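PDB 4ZZF: flagellar basal body rod modification protein from Helicobacter pylori 26695, which is probably required for formation of the flagellar hook, where it may act as a scaffolding protein. Local coordinates for residues F27-D32 with T106-E112; F19-K24 with E72-T76. The contacts are given in a common frame with arbitrary orientation. Numbering follows the deposited sequence.

Contact 1 of 2, residues F27-D32 with T106-E112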
ATOM      1  N   PHE A  27     -12.635 -12.597  25.008  1.00 47.81           N
ATOM      2  CA  PHE A  27     -11.405 -12.055  24.436  1.00 44.86           C
ATOM      3  C   PHE A  27     -11.053 -12.787  23.143  1.00 44.12           C
ATOM      4  O   PHE A  27     -11.549 -13.879  22.865  1.00 45.74           O
ATOM      5  CB  PHE A  27     -10.245 -12.143  25.439  1.00 42.58           C
ATOM      6  CG  PHE A  27      -9.767 -13.547  25.689  1.00 45.37           C
ATOM      7  CD1 PHE A  27     -10.346 -14.324  26.678  1.00 47.34           C
ATOM      8  CD2 PHE A  27      -8.745 -14.097  24.927  1.00 39.79           C
ATOM      9  CE1 PHE A  27      -9.911 -15.618  26.902  1.00 47.36           C
ATOM     10  CE2 PHE A  27      -8.308 -15.387  25.151  1.00 40.94           C
ATOM     11  CZ  PHE A  27      -8.884 -16.149  26.131  1.00 39.14           C
ATOM     12  N   SER A  28     -10.179 -12.174  22.361  1.00 45.00           N
ATOM     13  CA  SER A  28      -9.825 -12.685  21.049  1.00 43.67           C
ATOM     14  C   SER A  28      -8.295 -12.817  20.890  1.00 41.10           C
ATOM     15  O   SER A  28      -7.520 -11.996  21.405  1.00 37.48           O
ATOM     16  CB  SER A  28     -10.435 -11.770  19.984  1.00 44.27           C
ATOM     17  OG  SER A  28      -9.662 -11.739  18.806  1.00 49.18           O
ATOM     18  N   LEU A  29      -7.874 -13.892  20.224  1.00 36.99           N
ATOM     19  CA  LEU A  29      -6.469 -14.140  19.928  1.00 37.39           C
ATOM     20  C   LEU A  29      -6.279 -14.358  18.435  1.00 39.55           C
ATOM     21  O   LEU A  29      -7.101 -15.012  17.780  1.00 40.10           O
ATOM     22  CB  LEU A  29      -5.950 -15.361  20.689  1.00 35.12           C
ATOM     23  CG  LEU A  29      -5.796 -15.189  22.191  1.00 41.55           C
ATOM     24  CD1 LEU A  29      -5.312 -16.500  22.818  1.00 36.05           C
ATOM     25  CD2 LEU A  29      -4.825 -14.085  22.463  1.00 35.55           C
ATOM     26  N   PHE A  30      -5.188 -13.837  17.891  1.00 36.38           N
ATOM     27  CA  PHE A  30      -4.938 -13.999  16.469  1.00 34.89           C
ATOM     28  C   PHE A  30      -3.898 -15.083  16.218  1.00 36.08           C
ATOM     29  O   PHE A  30      -2.773 -14.994  16.729  1.00 36.03           O
ATOM     30  CB  PHE A  30      -4.490 -12.673  15.857  1.00 35.85           C
ATOM     31  CG  PHE A  30      -4.210 -12.744  14.385  1.00 37.92           C
ATOM     32  CD1 PHE A  30      -5.226 -12.562  13.467  1.00 36.13           C
ATOM     33  CD2 PHE A  30      -2.918 -12.992  13.916  1.00 37.70           C
ATOM     34  CE1 PHE A  30      -4.959 -12.621  12.103  1.00 39.09           C
ATOM     35  CE2 PHE A  30      -2.653 -13.053  12.565  1.00 37.51           C
ATOM     36  CZ  PHE A  30      -3.678 -12.863  11.655  1.00 34.18           C
ATOM     37  N   PHE A  31      -4.271 -16.095  15.428  1.00 32.72           N
ATOM     38  CA  PHE A  31      -3.338 -17.158  15.065  1.00 37.23           C
ATOM     39  C   PHE A  31      -2.867 -17.006  13.616  1.00 39.17           C
ATOM     40  O   PHE A  31      -3.650 -17.121  12.672  1.00 37.78           O
ATOM     41  CB  PHE A  31      -3.975 -18.532  15.321  1.00 33.61           C
ATOM     42  CG  PHE A  31      -4.256 -18.782  16.780  1.00 37.65           C
ATOM     43  CD1 PHE A  31      -5.428 -18.304  17.369  1.00 34.58           C
ATOM     44  CD2 PHE A  31      -3.320 -19.429  17.578  1.00 31.68           C
ATOM     45  CE1 PHE A  31      -5.682 -18.500  18.719  1.00 35.32           C
ATOM     46  CE2 PHE A  31      -3.561 -19.632  18.928  1.00 36.79           C
ATOM     47  CZ  PHE A  31      -4.750 -19.161  19.509  1.00 36.71           C
ATOM     48  N   ASP A  32      -1.575 -16.728  13.469  1.00 34.21           N
ATOM     49  CA  ASP A  32      -0.944 -16.475  12.174  1.00 42.07           C
ATOM     50  C   ASP A  32      -0.959 -17.681  11.237  1.00 44.23           C
ATOM     51  O   ASP A  32      -0.905 -17.528  10.020  1.00 46.57           O
ATOM     52  CB  ASP A  32       0.495 -16.018  12.409  1.00 34.37           C
ATOM     53  CG  ASP A  32       0.571 -14.875  13.413  1.00 39.44           C
ATOM     54  OD1 ASP A  32       0.383 -15.124  14.627  1.00 36.50           O
ATOM     55  OD2 ASP A  32       0.783 -13.725  12.986  1.00 34.28           O
ATOM     56  N   THR A 106       1.339 -16.135  20.374  1.00 39.23           N
ATOM     57  CA  THR A 106       0.471 -14.998  20.137  1.00 36.41           C
ATOM     58  C   THR A 106      -0.067 -14.499  21.474  1.00 38.15           C
ATOM     59  O   THR A 106       0.258 -15.049  22.527  1.00 34.51           O
ATOM     60  CB  THR A 106      -0.684 -15.348  19.171  1.00 32.21           C
ATOM     61  OG1 THR A 106      -1.345 -14.140  18.767  1.00 34.75           O
ATOM     62  CG2 THR A 106      -1.673 -16.294  19.823  1.00 30.96           C
ATOM     63  N   ARG A 107      -0.859 -13.437  21.433  1.00 36.05           N
ATOM     64  CA  ARG A 107      -1.268 -12.750  22.651  1.00 37.98           C
ATOM     65  C   ARG A 107      -2.351 -11.779  22.272  1.00 40.70           C
ATOM     66  O   ARG A 107      -2.493 -11.431  21.092  1.00 33.45           O
ATOM     67  CB  ARG A 107      -0.098 -11.993  23.295  1.00 37.00           C
ATOM     68  CG  ARG A 107       0.493 -10.935  22.357  1.00 41.00           C
ATOM     69  CD  ARG A 107       1.247  -9.854  23.106  1.00 39.73           C
ATOM     70  NE  ARG A 107       1.913  -8.900  22.219  1.00 38.85           N
ATOM     71  CZ  ARG A 107       1.510  -7.647  22.013  1.00 38.99           C
ATOM     72  NH1 ARG A 107       0.424  -7.182  22.620  1.00 37.64           N
ATOM     73  NH2 ARG A 107       2.192  -6.854  21.193  1.00 35.08           N
ATOM     74  N   ILE A 108      -3.113 -11.351  23.267  1.00 38.82           N
ATOM     75  CA  ILE A 108      -4.058 -10.263  23.092  1.00 41.91           C
ATOM     76  C   ILE A 108      -3.351  -8.995  22.601  1.00 38.86           C
ATOM     77  O   ILE A 108      -2.260  -8.665  23.069  1.00 38.75           O
ATOM     78  CB  ILE A 108      -4.786  -9.973  24.416  1.00 46.10           C
ATOM     79  CG1 ILE A 108      -5.869 -11.020  24.648  1.00 45.61           C
ATOM     80  CG2 ILE A 108      -5.421  -8.582  24.419  1.00 49.92           C
ATOM     81  CD1 ILE A 108      -6.815 -10.636  25.767  1.00 53.95           C
ATOM     82  N   GLY A 109      -3.962  -8.273  21.667  1.00 38.89           N
ATOM     83  CA  GLY A 109      -3.418  -6.979  21.267  1.00 36.65           C
ATOM     84  C   GLY A 109      -2.432  -7.028  20.109  1.00 36.81           C
ATOM     85  O   GLY A 109      -1.617  -6.123  19.937  1.00 34.12           O
ATOM     86  N   ARG A 110      -2.498  -8.093  19.313  1.00 33.25           N
ATOM     87  CA  ARG A 110      -1.752  -8.156  18.064  1.00 33.84           C
ATOM     88  C   ARG A 110      -2.582  -8.909  17.041  1.00 32.56           C
ATOM     89  O   ARG A 110      -3.435  -9.711  17.394  1.00 34.07           O
ATOM     90  CB  ARG A 110      -0.390  -8.839  18.258  1.00 32.29           C
ATOM     91  CG  ARG A 110      -0.488 -10.332  18.642  1.00 32.55           C
ATOM     92  CD  ARG A 110       0.873 -11.031  18.569  1.00 31.37           C
ATOM     93  NE  ARG A 110       1.408 -11.076  17.209  1.00 33.18           N
ATOM     94  CZ  ARG A 110       1.090 -12.015  16.319  1.00 33.76           C
ATOM     95  NH1 ARG A 110       0.234 -12.974  16.642  1.00 33.54           N
ATOM     96  NH2 ARG A 110       1.605 -11.989  15.099  1.00 30.77           N
ATOM     97  N   GLY A 111      -2.331  -8.656  15.768  1.00 35.52           N
ATOM     98  CA  GLY A 111      -3.027  -9.386  14.732  1.00 33.56           C
ATOM     99  C   GLY A 111      -3.223  -8.548  13.497  1.00 35.84           C
ATOM    100  O   GLY A 111      -2.787  -7.386  13.425  1.00 33.82           O
ATOM    101  N   GLU A 112      -3.888  -9.140  12.516  1.00 35.43           N
ATOM    102  CA  GLU A 112      -4.125  -8.441  11.275  1.00 37.93           C
ATOM    103  C   GLU A 112      -5.018  -7.235  11.496  1.00 37.71           C
ATOM    104  O   GLU A 112      -6.009  -7.306  12.221  1.00 37.36           O
ATOM    105  CB  GLU A 112      -4.747  -9.365  10.243  1.00 38.19           C
ATOM    106  CG  GLU A 112      -4.852  -8.712   8.876  1.00 43.71           C
ATOM    107  CD  GLU A 112      -5.338  -9.673   7.798  1.00 53.12           C
ATOM    108  OE1 GLU A 112      -6.192 -10.538   8.101  1.00 57.90           O
ATOM    109  OE2 GLU A 112      -4.858  -9.551   6.652  1.00 55.71           O
TER
HETATM  110  O   HOH W   1      -6.235  -9.746  20.051  1.00 39.30           O
HETATM  111  O   HOH W   2      -4.353 -11.651  19.072  1.00 34.46           O
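Arg110 sets the polar end of this contact. Its chi1 is p and its chi3 m, a bend that carries the guanidinium back across the chain to Asp32: NH1 gives a hydrogen bond to Asp32 OD1 at 3.0 Å and NH2 one to Asp32 OD2 at 2.9 Å, a two-pronged salt bridge. NH1 also donates to Thr106 OG1 (2.9 Å), and that hydroxyl, with Thr106 chi1 at t, donates a hydrogen bond to Phe30 O at 2.6 Å. Thr106 CG2 is left over the face of the Phe31 ring in a CH-pi contact. Phe30, chi1 t, lays its ring under the corner at Gly111, whose CA sits 3.9 Å from the ring centroid; a CB there would collide with Phe30 CB. Back towards the start of the strand, Leu29 (m, t) swings its end inward so that CD2 lies 3.9 Å from Ile108 CG1, and Ile108 CD1 reaches Phe27 CB at 3.8 Å. Two waters bridge the backbones: one accepts a hydrogen bond from Phe30 N and donates to Arg107 O and Arg110 O, the other links Ser28 O to Gly109 N. Glu11 also pairs with Arg110 NE and with Arg107, whose side chain starts out away from 27-32. Strands 25-31 and 104-107, paired with 67-73 and 86-94, bring the two sheets of the Ig-like fold together, Phe27 and Leu29 packing on Ile44 of strand 43-47; 108-112 carries the chain round the corner at Gly111, out of that sandwich towards strand 115-119, beside strand 9-12, where Ile9 touches Phe30, itself edge-to-face with Tyr68.

Contact 2 of 2, residues F19-K24 with E72-T76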
ATOM      1  N   PHE A  19     -10.631  -8.150  34.178  1.00 48.85           N
ATOM      2  CA  PHE A  19     -11.630  -8.993  34.831  1.00 58.75           C
ATOM      3  C   PHE A  19     -12.237  -8.237  36.006  1.00 56.36           C
ATOM      4  O   PHE A  19     -11.506  -7.789  36.890  1.00 55.20           O
ATOM      5  CB  PHE A  19     -11.008 -10.303  35.303  1.00 54.50           C
ATOM      6  CG  PHE A  19     -11.957 -11.189  36.051  1.00 57.68           C
ATOM      7  CD1 PHE A  19     -13.151 -11.584  35.476  1.00 58.23           C
ATOM      8  CD2 PHE A  19     -11.640 -11.653  37.316  1.00 56.32           C
ATOM      9  CE1 PHE A  19     -14.021 -12.414  36.156  1.00 61.06           C
ATOM     10  CE2 PHE A  19     -12.502 -12.479  37.997  1.00 58.29           C
ATOM     11  CZ  PHE A  19     -13.697 -12.862  37.418  1.00 61.28           C
ATOM     12  N   ASP A  20     -13.562  -8.095  36.015  1.00 58.81           N
ATOM     13  CA  ASP A  20     -14.217  -7.259  37.028  1.00 63.94           C
ATOM     14  C   ASP A  20     -14.388  -7.967  38.372  1.00 67.43           C
ATOM     15  O   ASP A  20     -14.612  -7.314  39.390  1.00 68.53           O
ATOM     16  CB  ASP A  20     -15.586  -6.748  36.532  1.00 63.97           C
ATOM     17  CG  ASP A  20     -16.589  -7.866  36.250  1.00 65.66           C
ATOM     18  OD1 ASP A  20     -16.565  -8.911  36.941  1.00 67.16           O
ATOM     19  OD2 ASP A  20     -17.428  -7.682  35.336  1.00 62.72           O
ATOM     20  N   GLY A  21     -14.296  -9.296  38.371  1.00 63.36           N
ATOM     21  CA  GLY A  21     -14.454 -10.060  39.593  1.00 61.91           C
ATOM     22  C   GLY A  21     -15.590 -11.070  39.562  1.00 69.08           C
ATOM     23  O   GLY A  21     -15.563 -12.068  40.293  1.00 70.18           O
ATOM     24  N   ASN A  22     -16.593 -10.832  38.722  1.00 69.32           N
ATOM     25  CA  ASN A  22     -17.688 -11.791  38.615  1.00 72.54           C
ATOM     26  C   ASN A  22     -18.036 -12.192  37.177  1.00 71.68           C
ATOM     27  O   ASN A  22     -18.199 -13.380  36.876  1.00 74.43           O
ATOM     28  CB  ASN A  22     -18.940 -11.243  39.317  1.00 77.73           C
ATOM     29  CG  ASN A  22     -20.089 -12.250  39.333  1.00 79.36           C
ATOM     30  OD1 ASN A  22     -19.945 -13.370  39.841  1.00 77.57           O
ATOM     31  ND2 ASN A  22     -21.234 -11.853  38.776  1.00 78.85           N
ATOM     32  N   ASN A  23     -18.154 -11.208  36.292  1.00 70.25           N
ATOM     33  CA  ASN A  23     -18.589 -11.473  34.926  1.00 69.83           C
ATOM     34  C   ASN A  23     -17.517 -12.123  34.048  1.00 69.98           C
ATOM     35  O   ASN A  23     -16.327 -11.803  34.151  1.00 63.86           O
ATOM     36  CB  ASN A  23     -19.065 -10.177  34.272  1.00 71.84           C
ATOM     37  CG  ASN A  23     -20.235  -9.550  35.009  1.00 79.99           C
ATOM     38  OD1 ASN A  23     -20.921 -10.217  35.791  1.00 79.16           O
ATOM     39  ND2 ASN A  23     -20.470  -8.263  34.765  1.00 78.53           N
ATOM     40  N   LYS A  24     -17.968 -13.041  33.193  1.00 67.10           N
ATOM     41  CA  LYS A  24     -17.127 -13.699  32.198  1.00 64.73           C
ATOM     42  C   LYS A  24     -16.310 -12.687  31.408  1.00 63.85           C
ATOM     43  O   LYS A  24     -16.674 -11.514  31.294  1.00 62.55           O
ATOM     44  CB  LYS A  24     -17.986 -14.521  31.226  1.00 64.71           C
ATOM     45  CG  LYS A  24     -18.275 -13.757  29.924  1.00 70.87           C
ATOM     46  CD  LYS A  24     -18.961 -14.584  28.842  1.00 75.30           C
ATOM     47  CE  LYS A  24     -20.105 -15.432  29.381  1.00 77.72           C
ATOM     48  NZ  LYS A  24     -20.896 -16.034  28.260  1.00 75.67           N
ATOM     49  N   GLU A  72     -13.703 -17.411  25.893  1.00 51.13           N
ATOM     50  CA  GLU A  72     -14.269 -16.886  27.124  1.00 54.34           C
ATOM     51  C   GLU A  72     -13.506 -17.467  28.296  1.00 56.10           C
ATOM     52  O   GLU A  72     -13.023 -18.598  28.241  1.00 56.89           O
ATOM     53  CB  GLU A  72     -15.764 -17.202  27.233  1.00 59.46           C
ATOM     54  CG  GLU A  72     -16.633 -16.386  26.272  1.00 64.11           C
ATOM     55  CD  GLU A  72     -18.122 -16.733  26.329  1.00 73.67           C
ATOM     56  OE1 GLU A  72     -18.481 -17.824  26.830  1.00 69.50           O
ATOM     57  OE2 GLU A  72     -18.934 -15.896  25.864  1.00 78.27           O
ATOM     58  N   TRP A  73     -13.377 -16.667  29.341  1.00 51.36           N
ATOM     59  CA  TRP A  73     -12.778 -17.102  30.586  1.00 52.09           C
ATOM     60  C   TRP A  73     -13.733 -16.761  31.726  1.00 57.81           C
ATOM     61  O   TRP A  73     -14.184 -15.614  31.818  1.00 51.78           O
ATOM     62  CB  TRP A  73     -11.440 -16.420  30.784  1.00 47.88           C
ATOM     63  CG  TRP A  73     -10.806 -16.679  32.102  1.00 50.73           C
ATOM     64  CD1 TRP A  73     -10.754 -17.860  32.768  1.00 52.15           C
ATOM     65  CD2 TRP A  73     -10.134 -15.715  32.918  1.00 48.84           C
ATOM     66  NE1 TRP A  73     -10.072 -17.697  33.950  1.00 53.31           N
ATOM     67  CE2 TRP A  73      -9.680 -16.396  34.063  1.00 50.20           C
ATOM     68  CE3 TRP A  73      -9.863 -14.357  32.791  1.00 48.82           C
ATOM     69  CZ2 TRP A  73      -8.982 -15.749  35.077  1.00 52.79           C
ATOM     70  CZ3 TRP A  73      -9.158 -13.724  33.792  1.00 51.39           C
ATOM     71  CH2 TRP A  73      -8.728 -14.420  34.922  1.00 51.13           C
ATOM     72  N   ASP A  74     -14.042 -17.737  32.586  1.00 55.43           N
ATOM     73  CA  ASP A  74     -15.030 -17.525  33.651  1.00 56.83           C
ATOM     74  C   ASP A  74     -14.442 -16.777  34.836  1.00 56.87           C
ATOM     75  O   ASP A  74     -15.146 -16.462  35.788  1.00 63.79           O
ATOM     76  CB  ASP A  74     -15.636 -18.858  34.124  1.00 58.35           C
ATOM     77  CG  ASP A  74     -14.590 -19.850  34.629  1.00 60.79           C
ATOM     78  OD1 ASP A  74     -13.469 -19.437  34.989  1.00 61.80           O
ATOM     79  OD2 ASP A  74     -14.895 -21.059  34.669  1.00 61.51           O
ATOM     80  N   GLY A  75     -13.147 -16.496  34.774  1.00 56.28           N
ATOM     81  CA  GLY A  75     -12.486 -15.757  35.827  1.00 55.55           C
ATOM     82  C   GLY A  75     -12.028 -16.623  36.985  1.00 59.36           C
ATOM     83  O   GLY A  75     -11.703 -16.103  38.058  1.00 60.47           O
ATOM     84  N   THR A  76     -11.994 -17.940  36.776  1.00 60.45           N
ATOM     85  CA  THR A  76     -11.506 -18.864  37.804  1.00 64.93           C
ATOM     86  C   THR A  76     -10.061 -19.287  37.554  1.00 62.56           C
ATOM     87  O   THR A  76      -9.586 -19.317  36.410  1.00 59.46           O
ATOM     88  CB  THR A  76     -12.383 -20.136  37.902  1.00 63.96           C
ATOM     89  OG1 THR A  76     -12.280 -20.894  36.687  1.00 66.34           O
ATOM     90  CG2 THR A  76     -13.849 -19.768  38.159  1.00 62.93           C
TER
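A glycine CA resting on a phenylalanine ring is the oddest thing here. Gly75 CA stands over the face of Phe19, 3.9 Å from the ring centroid and 25° off its normal, a CH-pi contact in which CZ of Phe19 comes within 3.5 Å of Gly75 CA. A CB on residue 75 would run straight into Phe19 CZ, and with phi and psi at 85° and 15° it would also jam against the carbonyl of Asp74. Phe19, chi1 t, meets Trp73 on an oblique angle as well: the ring centroids are 5.3 Å apart with planes at 42°, and Phe19 CB lies 4.2 Å from Trp73 CZ3. These are two loops at one end of the FlgD Ig-like domain, the first leading from strand 16-19 into strand 25-31, the second leaving strand 67-73. Each is shaped by an aspartate in an Asx turn. Asp20 OD1 accepts from Asn22 N (2.6 Å) and Asn23 N (2.9 Å), and Asp74 OD1 accepts from Thr76 N (2.8 Å) and is hydrogen-bonded to Thr76 OG1 at 2.5 Å. The indole is held to its own loop by Trp73 NE1 donating to Thr76 O at 3.0 Å, while Tyr88 meets it edge-to-face. Where 25-31 begins, Lys24 CA makes a CA-H...O contact with Trp73 O at 3.5 Å, next to the backbone pairing of Trp73 with Leu25. On the exposed side the long Lys24 side chain runs along to Glu72, and NZ forms a salt bridge with OE2 of Glu72 at 3.1 Å.

Overall arrangement
This chain is a fragment of FlgD that contains its Ig-like domain. Both contacts draw on the antiparallel pair of strands 25-31 and 67-73. Contact 1 uses the later part of strand 25-31 and lies buried, its centre about 3 Å from the centre of the chain; contact 2 takes the loop that enters that strand and the end of its partner, about 17 Å out. The two centres are about 19 Å apart, yet they touch: Phe27 CE1 of contact 1 packs on Trp73 CB of contact 2 at 4.2 Å. Along the chain their segments alternate, 19-24, 27-32, 72-76, 106-112, so the two contacts cross in sequence. Neither involves another chain of the four-chain assembly.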